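Local atomic coordinates of VgrG protein (Vibrio cholerae, PDB entry 4DTH), a protein that is an actin cross-linking toxin whose domain binds ATP and magnesium and probably uses them to join actin monomers covalently. Residues 125-130 with 149-153; 34-40 with 83-89; 227-232 with 298-302. All coordinates share one frame; numbering follows the deposited sequence.

Interaction 1 of 3, residues 125-130 with 149-153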
ATOM      1  N   SER A 125       8.317 -30.067   8.342  1.00 20.65           N
ATOM      2  CA  SER A 125       6.877 -30.009   8.497  1.00 20.34           C
ATOM      3  C   SER A 125       6.234 -29.534   7.199  1.00 21.79           C
ATOM      4  O   SER A 125       5.282 -28.769   7.236  1.00 20.18           O
ATOM      5  CB  SER A 125       6.512 -29.099   9.668  1.00 23.84           C
ATOM      6  OG  SER A 125       7.002 -29.661  10.875  1.00 29.55           O
ATOM      7  N   ASN A 126       6.768 -29.978   6.045  1.00 19.86           N
ATOM      8  CA  ASN A 126       6.225 -29.553   4.752  1.00 19.42           C
ATOM      9  C   ASN A 126       4.744 -29.920   4.622  1.00 22.64           C
ATOM     10  O   ASN A 126       4.345 -31.011   5.044  1.00 21.61           O
ATOM     11  CB  ASN A 126       7.047 -30.114   3.591  1.00 20.76           C
ATOM     12  CG  ASN A 126       6.998 -29.218   2.370  1.00 24.98           C
ATOM     13  OD1 ASN A 126       6.928 -27.988   2.472  1.00 22.66           O
ATOM     14  ND2 ASN A 126       7.072 -29.817   1.194  1.00 21.53           N
ATOM     15  N   HIS A 127       3.931 -28.982   4.092  1.00 19.13           N
ATOM     16  CA  HIS A 127       2.471 -29.142   3.918  1.00 18.43           C
ATOM     17  C   HIS A 127       1.698 -29.196   5.240  1.00 22.11           C
ATOM     18  O   HIS A 127       0.642 -29.818   5.319  1.00 20.40           O
ATOM     19  CB  HIS A 127       2.121 -30.311   2.982  1.00 19.39           C
ATOM     20  CG  HIS A 127       2.532 -30.089   1.561  1.00 22.10           C
ATOM     21  ND1 HIS A 127       1.674 -29.502   0.649  1.00 23.21           N
ATOM     22  CD2 HIS A 127       3.678 -30.428   0.928  1.00 23.40           C
ATOM     23  CE1 HIS A 127       2.328 -29.482  -0.501  1.00 22.63           C
ATOM     24  NE2 HIS A 127       3.534 -30.038  -0.387  1.00 23.08           N
ATOM     25  N   GLN A 128       2.228 -28.508   6.262  1.00 19.99           N
ATOM     26  CA  GLN A 128       1.574 -28.414   7.562  0.60 19.76           C
ATOM     27  C   GLN A 128       1.393 -26.949   7.936  1.00 23.05           C
ATOM     28  O   GLN A 128       2.191 -26.099   7.500  1.00 22.33           O
ATOM     29  CB  GLN A 128       2.411 -29.090   8.651  0.60 20.95           C
ATOM     30  CG  GLN A 128       2.392 -30.594   8.584  0.60 24.30           C
ATOM     31  CD  GLN A 128       3.476 -31.091   9.474  0.60 35.44           C
ATOM     32  OE1 GLN A 128       3.577 -30.780  10.645  0.60 28.70           O
ATOM     33  NE2 GLN A 128       4.391 -31.771   8.908  0.60 34.85           N
ATOM     34  N   PRO A 129       0.385 -26.627   8.795  1.00 19.59           N
ATOM     35  CA  PRO A 129       0.248 -25.225   9.199  1.00 19.31           C
ATOM     36  C   PRO A 129       1.410 -24.815  10.087  1.00 22.78           C
ATOM     37  O   PRO A 129       2.033 -25.662  10.749  1.00 21.80           O
ATOM     38  CB  PRO A 129      -1.049 -25.196  10.019  1.00 21.41           C
ATOM     39  CG  PRO A 129      -1.303 -26.584  10.427  1.00 26.00           C
ATOM     40  CD  PRO A 129      -0.634 -27.491   9.449  1.00 21.26           C
ATOM     41  N   LEU A 130       1.686 -23.513  10.112  1.00 20.14           N
ATOM     42  CA  LEU A 130       2.663 -22.903  11.002  1.00 21.21           C
ATOM     43  C   LEU A 130       2.056 -22.998  12.399  1.00 25.27           C
ATOM     44  O   LEU A 130       0.834 -22.850  12.542  1.00 25.08           O
ATOM     45  CB  LEU A 130       2.778 -21.405  10.662  1.00 22.34           C
ATOM     46  CG  LEU A 130       4.064 -20.835  10.095  1.00 29.21           C
ATOM     47  CD1 LEU A 130       4.156 -19.355  10.430  1.00 29.01           C
ATOM     48  CD2 LEU A 130       5.309 -21.519  10.644  1.00 31.69           C
ATOM     49  N   HIS A 149      -4.811 -23.494   7.242  1.00 21.49           N
ATOM     50  CA  HIS A 149      -3.776 -23.209   6.249  1.00 20.04           C
ATOM     51  C   HIS A 149      -2.694 -24.270   6.310  1.00 23.06           C
ATOM     52  O   HIS A 149      -2.602 -25.009   7.293  1.00 22.14           O
ATOM     53  CB  HIS A 149      -3.146 -21.801   6.464  1.00 19.56           C
ATOM     54  CG  HIS A 149      -2.110 -21.751   7.554  1.00 21.76           C
ATOM     55  ND1 HIS A 149      -2.455 -21.487   8.868  1.00 22.73           N
ATOM     56  CD2 HIS A 149      -0.770 -21.963   7.489  1.00 22.29           C
ATOM     57  CE1 HIS A 149      -1.326 -21.541   9.557  1.00 21.56           C
ATOM     58  NE2 HIS A 149      -0.285 -21.824   8.769  1.00 21.84           N
ATOM     59  N   VAL A 150      -1.863 -24.334   5.266  1.00 19.13           N
ATOM     60  CA  VAL A 150      -0.659 -25.164   5.230  1.00 18.48           C
ATOM     61  C   VAL A 150       0.447 -24.347   4.577  1.00 21.44           C
ATOM     62  O   VAL A 150       0.171 -23.491   3.728  1.00 20.73           O
ATOM     63  CB  VAL A 150      -0.805 -26.574   4.573  1.00 21.79           C
ATOM     64  CG1 VAL A 150      -1.753 -27.471   5.357  1.00 21.36           C
ATOM     65  CG2 VAL A 150      -1.208 -26.496   3.099  1.00 21.36           C
ATOM     66  N   ILE A 151       1.692 -24.617   4.967  1.00 17.55           N
ATOM     67  CA  ILE A 151       2.868 -23.979   4.372  1.00 17.11           C
ATOM     68  C   ILE A 151       3.584 -25.078   3.599  1.00 20.78           C
ATOM     69  O   ILE A 151       3.844 -26.148   4.160  1.00 19.21           O
ATOM     70  CB  ILE A 151       3.793 -23.344   5.459  1.00 19.84           C
ATOM     71  CG1 ILE A 151       3.066 -22.240   6.271  1.00 20.26           C
ATOM     72  CG2 ILE A 151       5.125 -22.836   4.839  1.00 19.17           C
ATOM     73  CD1 ILE A 151       2.632 -20.962   5.452  1.00 22.26           C
ATOM     74  N   ALA A 152       3.933 -24.809   2.336  1.00 18.35           N
ATOM     75  CA  ALA A 152       4.624 -25.787   1.502  1.00 18.27           C
ATOM     76  C   ALA A 152       5.746 -25.162   0.698  1.00 21.39           C
ATOM     77  O   ALA A 152       5.614 -24.038   0.216  1.00 19.27           O
ATOM     78  CB  ALA A 152       3.647 -26.494   0.581  1.00 19.49           C
ATOM     79  N   ALA A 153       6.846 -25.904   0.543  1.00 19.49           N
ATOM     80  CA  ALA A 153       8.030 -25.475  -0.202  1.00 19.38           C
ATOM     81  C   ALA A 153       7.737 -25.261  -1.672  1.00 22.49           C
ATOM     82  O   ALA A 153       6.868 -25.931  -2.241  1.00 21.90           O
ATOM     83  CB  ALA A 153       9.111 -26.524  -0.068  1.00 20.32           C
TER
HETATM   84  O   HOH W   1       6.325 -28.455  -1.370  1.00 24.18           O
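N126 and H127 reach the strand by different first torsions: CG of N126 is trans to its own N (chi1 -151°), which carries the amide to A153, whereas CG of H127 is trans to its carbonyl carbon (chi1 -67°), which lays the imidazole over A152. OD1 of N126 accepts from A153 N at 2.8 Å, the donor lying in the amide plane on a lone pair. ND2 of the same amide donates to water 1 and to A159 O, and the water donates a hydrogen bond to A153 O, so both ends of the amide are held and its rotation is fixed. CB of A152 sits 3.5 Å from the centroid of the H127 ring, square over one face; Y69 OH and S158 O bond the two ring nitrogens. At the other end of the contact H149 accepts from L130 N through NE2 (2.9 Å), the donor tilted out of the ring plane, while CB of P129 covers one ring face, 3.8 Å from its centroid. ND1 of H149 is bonded to N146 O, consistent with a proton there and a bare NE2. Between these two histidines the backbones meet: H127 N donates to I151 O at 2.8 Å and I151 N to Q128 O at 3.0 Å, the latter arriving from above the carbonyl plane. Q128 O is also bonded by H121 of helix 101-124, and CG1 of V150 rests against H127 O. Residues S125 to Q128 form a type II beta turn just after that helix, closed by a weak Q128 N to S125 O bond. H127, with positive phi (68°), shares I151 with Q128, which is the classic combination of a type II turn with a G1 beta bulge, histidine here taking the position usually held by glycine.

Interaction 2 of 3, residues 34-40 with 83-89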
ATOM      1  N   LEU A  34       8.454 -20.574  -0.929  1.00 19.03           N
ATOM      2  CA  LEU A  34       7.309 -21.289  -0.368  1.00 18.21           C
ATOM      3  C   LEU A  34       5.995 -20.678  -0.807  1.00 21.13           C
ATOM      4  O   LEU A  34       5.958 -19.588  -1.399  1.00 20.70           O
ATOM      5  CB  LEU A  34       7.381 -21.356   1.190  1.00 17.86           C
ATOM      6  CG  LEU A  34       7.382 -20.032   1.990  1.00 21.93           C
ATOM      7  CD1 LEU A  34       6.009 -19.392   2.047  1.00 21.79           C
ATOM      8  CD2 LEU A  34       7.749 -20.280   3.423  1.00 22.70           C
ATOM      9  N   VAL A  35       4.908 -21.371  -0.457  1.00 17.75           N
ATOM     10  CA  VAL A  35       3.543 -20.907  -0.644  1.00 18.13           C
ATOM     11  C   VAL A  35       2.724 -21.222   0.612  1.00 20.06           C
ATOM     12  O   VAL A  35       3.117 -22.062   1.421  1.00 20.14           O
ATOM     13  CB  VAL A  35       2.884 -21.550  -1.895  1.00 22.15           C
ATOM     14  CG1 VAL A  35       3.499 -21.018  -3.202  1.00 22.33           C
ATOM     15  CG2 VAL A  35       2.918 -23.087  -1.826  1.00 22.15           C
ATOM     16  N   VAL A  36       1.572 -20.561   0.745  1.00 17.69           N
ATOM     17  CA  VAL A  36       0.561 -20.859   1.751  1.00 17.08           C
ATOM     18  C   VAL A  36      -0.651 -21.373   0.964  1.00 20.87           C
ATOM     19  O   VAL A  36      -0.973 -20.831  -0.099  1.00 20.24           O
ATOM     20  CB  VAL A  36       0.188 -19.676   2.697  1.00 20.46           C
ATOM     21  CG1 VAL A  36      -0.394 -18.480   1.934  1.00 20.00           C
ATOM     22  CG2 VAL A  36      -0.775 -20.130   3.805  1.00 20.47           C
ATOM     23  N   ALA A  37      -1.292 -22.426   1.456  1.00 19.25           N
ATOM     24  CA  ALA A  37      -2.522 -22.910   0.835  1.00 19.73           C
ATOM     25  C   ALA A  37      -3.615 -22.755   1.875  1.00 24.02           C
ATOM     26  O   ALA A  37      -3.384 -22.987   3.068  1.00 21.92           O
ATOM     27  CB  ALA A  37      -2.386 -24.342   0.385  1.00 20.62           C
ATOM     28  N   MET A  38      -4.768 -22.245   1.446  1.00 22.33           N
ATOM     29  CA  MET A  38      -5.891 -21.964   2.334  1.00 24.00           C
ATOM     30  C   MET A  38      -7.214 -22.234   1.617  1.00 29.30           C
ATOM     31  O   MET A  38      -7.213 -22.221   0.382  1.00 27.77           O
ATOM     32  CB  MET A  38      -5.854 -20.483   2.743  1.00 27.16           C
ATOM     33  CG  MET A  38      -5.047 -20.229   3.974  1.00 32.01           C
ATOM     34  SD  MET A  38      -5.285 -18.558   4.609  1.00 38.05           S
ATOM     35  CE  MET A  38      -4.205 -17.714   3.626  1.00 33.75           C
ATOM     36  N   PRO A  39      -8.360 -22.396   2.340  1.00 27.80           N
ATOM     37  CA  PRO A  39      -9.652 -22.533   1.636  1.00 28.21           C
ATOM     38  C   PRO A  39      -9.916 -21.340   0.717  1.00 31.20           C
ATOM     39  O   PRO A  39      -9.419 -20.244   0.972  1.00 30.00           O
ATOM     40  CB  PRO A  39     -10.680 -22.536   2.775  1.00 30.28           C
ATOM     41  CG  PRO A  39      -9.931 -23.000   3.974  1.00 34.54           C
ATOM     42  CD  PRO A  39      -8.548 -22.431   3.809  1.00 29.69           C
ATOM     43  N   ALA A  40     -10.694 -21.545  -0.346  1.00 29.35           N
ATOM     44  CA  ALA A  40     -11.063 -20.464  -1.266  1.00 29.90           C
ATOM     45  C   ALA A  40     -11.853 -19.396  -0.501  1.00 36.46           C
ATOM     46  O   ALA A  40     -12.555 -19.723   0.462  1.00 36.34           O
ATOM     47  CB  ALA A  40     -11.903 -21.021  -2.403  1.00 31.03           C
ATOM     48  N   ASN A  83     -11.292 -27.284  -2.767  1.00 28.30           N
ATOM     49  CA  ASN A  83     -11.345 -25.912  -3.279  1.00 27.90           C
ATOM     50  C   ASN A  83     -10.261 -24.979  -2.735  1.00 30.52           C
ATOM     51  O   ASN A  83     -10.275 -23.792  -3.051  1.00 30.03           O
ATOM     52  CB  ASN A  83     -12.761 -25.307  -3.187  1.00 32.35           C
ATOM     53  CG  ASN A  83     -13.831 -26.178  -3.818  1.00 52.79           C
ATOM     54  OD1 ASN A  83     -13.633 -26.802  -4.868  1.00 42.32           O
ATOM     55  ND2 ASN A  83     -14.976 -26.258  -3.170  1.00 47.45           N
ATOM     56  N   TRP A  84      -9.292 -25.515  -1.967  1.00 25.85           N
ATOM     57  CA  TRP A  84      -8.188 -24.719  -1.426  1.00 25.13           C
ATOM     58  C   TRP A  84      -7.337 -24.130  -2.536  1.00 27.98           C
ATOM     59  O   TRP A  84      -7.143 -24.764  -3.580  1.00 26.49           O
ATOM     60  CB  TRP A  84      -7.312 -25.558  -0.481  1.00 24.40           C
ATOM     61  CG  TRP A  84      -7.864 -25.733   0.904  1.00 25.22           C
ATOM     62  CD1 TRP A  84      -9.157 -26.012   1.251  1.00 28.90           C
ATOM     63  CD2 TRP A  84      -7.106 -25.762   2.122  1.00 25.54           C
ATOM     64  NE1 TRP A  84      -9.258 -26.166   2.616  1.00 28.47           N
ATOM     65  CE2 TRP A  84      -8.012 -26.029   3.174  1.00 29.92           C
ATOM     66  CE3 TRP A  84      -5.743 -25.591   2.425  1.00 26.19           C
ATOM     67  CZ2 TRP A  84      -7.602 -26.112   4.510  1.00 29.53           C
ATOM     68  CZ3 TRP A  84      -5.339 -25.663   3.752  1.00 28.04           C
ATOM     69  CH2 TRP A  84      -6.262 -25.910   4.779  1.00 28.93           C
ATOM     70  N   GLN A  85      -6.844 -22.908  -2.302  1.00 24.78           N
ATOM     71  CA  GLN A  85      -6.017 -22.157  -3.248  1.00 24.17           C
ATOM     72  C   GLN A  85      -4.631 -21.919  -2.689  1.00 25.82           C
ATOM     73  O   GLN A  85      -4.487 -21.752  -1.475  1.00 25.87           O
ATOM     74  CB  GLN A  85      -6.663 -20.789  -3.539  1.00 25.83           C
ATOM     75  CG  GLN A  85      -8.072 -20.870  -4.159  1.00 30.55           C
ATOM     76  CD  GLN A  85      -8.033 -21.412  -5.558  1.00 38.09           C
ATOM     77  OE1 GLN A  85      -7.383 -20.848  -6.435  1.00 31.94           O
ATOM     78  NE2 GLN A  85      -8.728 -22.516  -5.798  1.00 29.53           N
ATOM     79  N   THR A  86      -3.621 -21.883  -3.562  0.50 21.43           N
ATOM     80  CA  THR A  86      -2.237 -21.610  -3.181  0.50 20.66           C
ATOM     81  C   THR A  86      -1.929 -20.133  -3.448  0.50 23.59           C
ATOM     82  O   THR A  86      -2.394 -19.578  -4.451  0.50 22.58           O
ATOM     83  CB  THR A  86      -1.304 -22.557  -3.942  0.50 27.23           C
ATOM     84  OG1 THR A  86      -1.553 -23.905  -3.545  0.50 27.53           O
ATOM     85  CG2 THR A  86       0.135 -22.246  -3.740  0.50 23.00           C
ATOM     86  N   HIS A  87      -1.161 -19.496  -2.551  1.00 20.30           N
ATOM     87  CA  HIS A  87      -0.758 -18.101  -2.695  1.00 20.36           C
ATOM     88  C   HIS A  87       0.666 -17.933  -2.251  1.00 22.03           C
ATOM     89  O   HIS A  87       1.138 -18.692  -1.405  1.00 20.77           O
ATOM     90  CB  HIS A  87      -1.652 -17.176  -1.842  1.00 22.53           C
ATOM     91  CG  HIS A  87      -3.118 -17.230  -2.162  1.00 27.12           C
ATOM     92  ND1 HIS A  87      -3.722 -16.254  -2.928  1.00 30.40           N
ATOM     93  CD2 HIS A  87      -4.064 -18.106  -1.753  1.00 30.21           C
ATOM     94  CE1 HIS A  87      -5.001 -16.586  -2.992  1.00 30.19           C
ATOM     95  NE2 HIS A  87      -5.251 -17.693  -2.308  1.00 30.23           N
ATOM     96  N   THR A  88       1.326 -16.884  -2.732  1.00 19.55           N
ATOM     97  CA  THR A  88       2.634 -16.518  -2.200  1.00 19.25           C
ATOM     98  C   THR A  88       2.346 -15.910  -0.803  1.00 22.45           C
ATOM     99  O   THR A  88       1.203 -15.537  -0.509  1.00 21.33           O
ATOM    100  CB  THR A  88       3.358 -15.517  -3.112  1.00 28.56           C
ATOM    101  OG1 THR A  88       2.555 -14.342  -3.255  1.00 27.58           O
ATOM    102  CG2 THR A  88       3.688 -16.106  -4.483  1.00 30.09           C
ATOM    103  N   VAL A  89       3.363 -15.846   0.045  1.00 19.51           N
ATOM    104  CA  VAL A  89       3.252 -15.283   1.384  1.00 19.39           C
ATOM    105  C   VAL A  89       3.880 -13.900   1.375  1.00 23.49           C
ATOM    106  O   VAL A  89       5.010 -13.721   0.910  1.00 23.63           O
ATOM    107  CB  VAL A  89       3.884 -16.189   2.470  1.00 22.20           C
ATOM    108  CG1 VAL A  89       4.006 -15.458   3.808  1.00 21.64           C
ATOM    109  CG2 VAL A  89       3.096 -17.483   2.639  1.00 22.01           C
TER
HETATM  110  O   HOH W   2       5.729 -16.956  -0.753  1.00 22.80           O
HETATM  111  O   HOH W   3      -7.457 -18.736  -0.300  1.00 27.91           O
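P39 lies flat against the indole of W84, the two side chains side by side and pointing the same way. CD of the proline is 3.9 Å from the centroid of the six-membered ring, CG is 3.5 Å from W84 NE1, and the carbonyl carbon of M38 covers the same face nearer its rim. The pyrrolidine lies over the flat indole face, while Y81 meets the indole edge-to-face. W84 NE1 is buried by this contact and has no partner in the model. Beyond P39, the methyl of A40 butts against N83 O at 3.3 Å. At the far end the bump is V89: with CG1 trans to its backbone N (chi1 169°), CG2 lies trans to the carbonyl carbon and comes down between L34 and V36, touching L34 CD1 at 3.5 Å and V36 CB at 3.6 Å. Strands 34-38 and 85-89 run antiparallel, with V36-H87 and M38-Q85 as hydrogen-bonded pairs and A37-T86 as the non-hydrogen-bonded pair between them; both belong to the actin cross-linking domain, and strand 85-97 goes on to E90, a magnesium ligand. Four nearly straight N-H...O bonds join the hydrogen-bonded pairs, H87 N to V36 O and Q85 N to M38 O each at 2.8 Å. Side chains of V36, M38, Q85 and H87 share one face, where F46 packs on V36 and M38; A37 and T86 share the other, where Y69 covers both. CA atoms of A37 and T86 are just 4.2 Å apart, and T86 CG2 presses on V35 CB at 3.4 Å, tight but doubtful, as T86 has a second conformer. Two waters join the strands: one links L34 O to V89 N, another lies between P39 O and H87 NE2.

Interaction 3 of 3, residues 227-232 with 298-302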
ATOM      1  N   VAL A 227      -3.149  22.187  -1.299  1.00 21.45           N
ATOM      2  CA  VAL A 227      -4.227  21.230  -1.583  1.00 20.97           C
ATOM      3  C   VAL A 227      -4.524  21.237  -3.085  1.00 23.22           C
ATOM      4  O   VAL A 227      -4.649  20.166  -3.687  1.00 22.24           O
ATOM      5  CB  VAL A 227      -5.505  21.453  -0.729  1.00 25.37           C
ATOM      6  CG1 VAL A 227      -6.641  20.532  -1.184  1.00 25.09           C
ATOM      7  CG2 VAL A 227      -5.213  21.231   0.756  1.00 25.47           C
ATOM      8  N   PHE A 228      -4.595  22.434  -3.688  1.00 19.82           N
ATOM      9  CA  PHE A 228      -4.848  22.557  -5.124  1.00 19.10           C
ATOM     10  C   PHE A 228      -3.774  21.840  -5.931  1.00 21.81           C
ATOM     11  O   PHE A 228      -4.122  21.082  -6.825  1.00 21.52           O
ATOM     12  CB  PHE A 228      -4.929  24.033  -5.544  1.00 20.67           C
ATOM     13  CG  PHE A 228      -5.035  24.240  -7.038  1.00 21.13           C
ATOM     14  CD1 PHE A 228      -6.270  24.200  -7.676  1.00 22.94           C
ATOM     15  CD2 PHE A 228      -3.905  24.513  -7.800  1.00 23.06           C
ATOM     16  CE1 PHE A 228      -6.372  24.435  -9.051  1.00 23.06           C
ATOM     17  CE2 PHE A 228      -4.013  24.762  -9.176  1.00 24.68           C
ATOM     18  CZ  PHE A 228      -5.243  24.703  -9.787  1.00 21.93           C
ATOM     19  N   ALA A 229      -2.479  22.075  -5.627  1.00 19.27           N
ATOM     20  CA  ALA A 229      -1.399  21.419  -6.372  1.00 19.55           C
ATOM     21  C   ALA A 229      -1.444  19.895  -6.235  1.00 22.03           C
ATOM     22  O   ALA A 229      -1.248  19.191  -7.228  1.00 20.77           O
ATOM     23  CB  ALA A 229      -0.052  21.940  -5.928  1.00 20.64           C
ATOM     24  N   TYR A 230      -1.727  19.395  -5.023  1.00 19.32           N
ATOM     25  CA  TYR A 230      -1.805  17.963  -4.742  1.00 18.37           C
ATOM     26  C   TYR A 230      -2.950  17.322  -5.537  1.00 21.32           C
ATOM     27  O   TYR A 230      -2.712  16.374  -6.296  1.00 19.69           O
ATOM     28  CB  TYR A 230      -1.977  17.733  -3.226  1.00 19.02           C
ATOM     29  CG  TYR A 230      -2.125  16.273  -2.849  1.00 18.84           C
ATOM     30  CD1 TYR A 230      -1.031  15.410  -2.875  1.00 20.44           C
ATOM     31  CD2 TYR A 230      -3.365  15.742  -2.514  1.00 19.37           C
ATOM     32  CE1 TYR A 230      -1.165  14.062  -2.551  1.00 19.43           C
ATOM     33  CE2 TYR A 230      -3.510  14.398  -2.171  1.00 19.44           C
ATOM     34  CZ  TYR A 230      -2.406  13.562  -2.195  1.00 22.28           C
ATOM     35  OH  TYR A 230      -2.553  12.236  -1.885  1.00 22.08           O
ATOM     36  N   LEU A 231      -4.186  17.839  -5.366  1.00 18.36           N
ATOM     37  CA  LEU A 231      -5.365  17.303  -6.054  1.00 17.53           C
ATOM     38  C   LEU A 231      -5.263  17.451  -7.562  1.00 19.97           C
ATOM     39  O   LEU A 231      -5.511  16.478  -8.270  1.00 18.42           O
ATOM     40  CB  LEU A 231      -6.658  17.956  -5.542  1.00 17.92           C
ATOM     41  CG  LEU A 231      -7.128  17.523  -4.157  1.00 22.05           C
ATOM     42  CD1 LEU A 231      -8.396  18.270  -3.767  1.00 22.37           C
ATOM     43  CD2 LEU A 231      -7.367  15.991  -4.094  1.00 24.01           C
ATOM     44  N   THR A 232      -4.873  18.643  -8.061  1.00 17.29           N
ATOM     45  CA  THR A 232      -4.740  18.836  -9.510  1.00 16.24           C
ATOM     46  C   THR A 232      -3.721  17.855 -10.090  1.00 19.27           C
ATOM     47  O   THR A 232      -4.000  17.264 -11.124  1.00 18.60           O
ATOM     48  CB  THR A 232      -4.443  20.295  -9.879  1.00 20.54           C
ATOM     49  OG1 THR A 232      -5.441  21.143  -9.304  1.00 20.24           O
ATOM     50  CG2 THR A 232      -4.428  20.508 -11.380  1.00 20.12           C
ATOM     51  N   VAL A 298     -10.743  25.943  -4.143  1.00 24.80           N
ATOM     52  CA  VAL A 298      -9.792  24.961  -4.680  1.00 23.14           C
ATOM     53  C   VAL A 298     -10.483  24.114  -5.761  1.00 25.52           C
ATOM     54  O   VAL A 298      -9.983  24.035  -6.888  1.00 24.12           O
ATOM     55  CB  VAL A 298      -9.171  24.070  -3.560  1.00 26.50           C
ATOM     56  CG1 VAL A 298      -8.464  22.848  -4.146  1.00 26.11           C
ATOM     57  CG2 VAL A 298      -8.217  24.865  -2.675  1.00 26.16           C
ATOM     58  N   MET A 299     -11.625  23.479  -5.410  1.00 23.48           N
ATOM     59  CA  MET A 299     -12.370  22.589  -6.301  1.00 23.02           C
ATOM     60  C   MET A 299     -12.817  23.253  -7.592  1.00 26.96           C
ATOM     61  O   MET A 299     -12.660  22.659  -8.664  1.00 25.40           O
ATOM     62  CB  MET A 299     -13.541  21.902  -5.575  1.00 24.68           C
ATOM     63  CG  MET A 299     -13.103  21.023  -4.399  1.00 27.00           C
ATOM     64  SD  MET A 299     -11.674  19.946  -4.713  1.00 29.52           S
ATOM     65  CE  MET A 299     -12.290  18.967  -5.964  1.00 26.55           C
ATOM     66  N   LYS A 300     -13.334  24.487  -7.493  1.00 26.34           N
ATOM     67  CA  LYS A 300     -13.791  25.270  -8.642  1.00 26.41           C
ATOM     68  C   LYS A 300     -12.654  25.501  -9.647  1.00 28.52           C
ATOM     69  O   LYS A 300     -12.900  25.444 -10.851  1.00 29.69           O
ATOM     70  CB  LYS A 300     -14.408  26.610  -8.180  1.00 30.26           C
ATOM     71  CG  LYS A 300     -15.926  26.701  -8.380  1.00 59.03           C
ATOM     72  CD  LYS A 300     -16.674  26.939  -7.068  1.00 75.09           C
ATOM     73  CE  LYS A 300     -18.178  26.939  -7.212  1.00 91.32           C
ATOM     74  NZ  LYS A 300     -18.784  28.081  -6.474  1.00103.46           N
ATOM     75  N   HIS A 301     -11.411  25.689  -9.162  1.00 22.97           N
ATOM     76  CA  HIS A 301     -10.237  25.933 -10.010  1.00 22.16           C
ATOM     77  C   HIS A 301      -9.604  24.700 -10.661  1.00 23.73           C
ATOM     78  O   HIS A 301      -8.811  24.849 -11.595  1.00 22.34           O
ATOM     79  CB  HIS A 301      -9.195  26.779  -9.273  1.00 23.24           C
ATOM     80  CG  HIS A 301      -9.590  28.215  -9.160  1.00 26.61           C
ATOM     81  ND1 HIS A 301     -10.307  28.683  -8.075  1.00 28.85           N
ATOM     82  CD2 HIS A 301      -9.371  29.242 -10.014  1.00 28.16           C
ATOM     83  CE1 HIS A 301     -10.493  29.977  -8.297  1.00 28.06           C
ATOM     84  NE2 HIS A 301      -9.932  30.360  -9.443  1.00 28.22           N
ATOM     85  N   ILE A 302      -9.958  23.490 -10.204  1.00 20.04           N
ATOM     86  CA  ILE A 302      -9.398  22.263 -10.788  1.00 19.45           C
ATOM     87  C   ILE A 302      -9.953  21.975 -12.191  1.00 22.95           C
ATOM     88  O   ILE A 302      -9.175  21.602 -13.064  1.00 22.44           O
ATOM     89  CB  ILE A 302      -9.521  21.037  -9.846  1.00 21.75           C
ATOM     90  CG1 ILE A 302      -8.801  21.302  -8.505  1.00 22.60           C
ATOM     91  CG2 ILE A 302      -8.958  19.761 -10.523  1.00 21.99           C
ATOM     92  CD1 ILE A 302      -8.988  20.204  -7.428  1.00 24.60           C
TER
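F228 gives up the most surface here, followed by I302 and V298. With CG of F228 trans to its backbone N (chi1 174°), the phenyl ring reaches out from helix 227-232 and turns its edge to the backbone of helix 298-302: CE1 comes to 3.5 Å from H301 O, and V298 O and I302 N also lie at that edge. One ring face is covered from its own helix by OG1 of T232, which also donates to F228 O. I302 runs the other way past this ring, CG1 3.9 Å from F228 CD1, and presses its tip CD1 against L231 CB at 3.7 Å. The same CG1 of I302 touches T232 OG1. V298 packs against the F228 backbone, its CG1 3.8 Å from F228 CA and 4.2 Å from V227 CG1; F209 of helix 204-212 packs against both V298 and F228. At the margin the bent M299 brings SD to L231 CD1. The short helix axes are 9.8 Å apart and cross at -42°. No hydrogen bond spans the two helices, and the one hydroxyl at the interface is spent on its own helix; the pairing therefore depends on apolar fit, helped perhaps by weak attraction between the ring edge and the carbonyl oxygens it faces.

Interactions 1 and 2 adjoin along strand 34-38: V35 N lies 2.8 Å from A152 O and A37 N 2.9 Å from V150 O, probable hydrogen bonds that set strand 150-153 between the loop 125-130 and strand 34-38. Interaction 2 is a regular strand ladder, whereas interaction 1 joins a post-helical turn to a strand and relies more on polar side chains, two histidines and an asparagine. Interaction 3 stands on the opposite side of the chain's centre, about 51 Å and 44 Å centre to centre from interactions 1 and 2. All three are largely buried, exposed at P129 in 1 and at the A40-N83 end of 2, but interaction 3 joins helices without any hydrogen bond across.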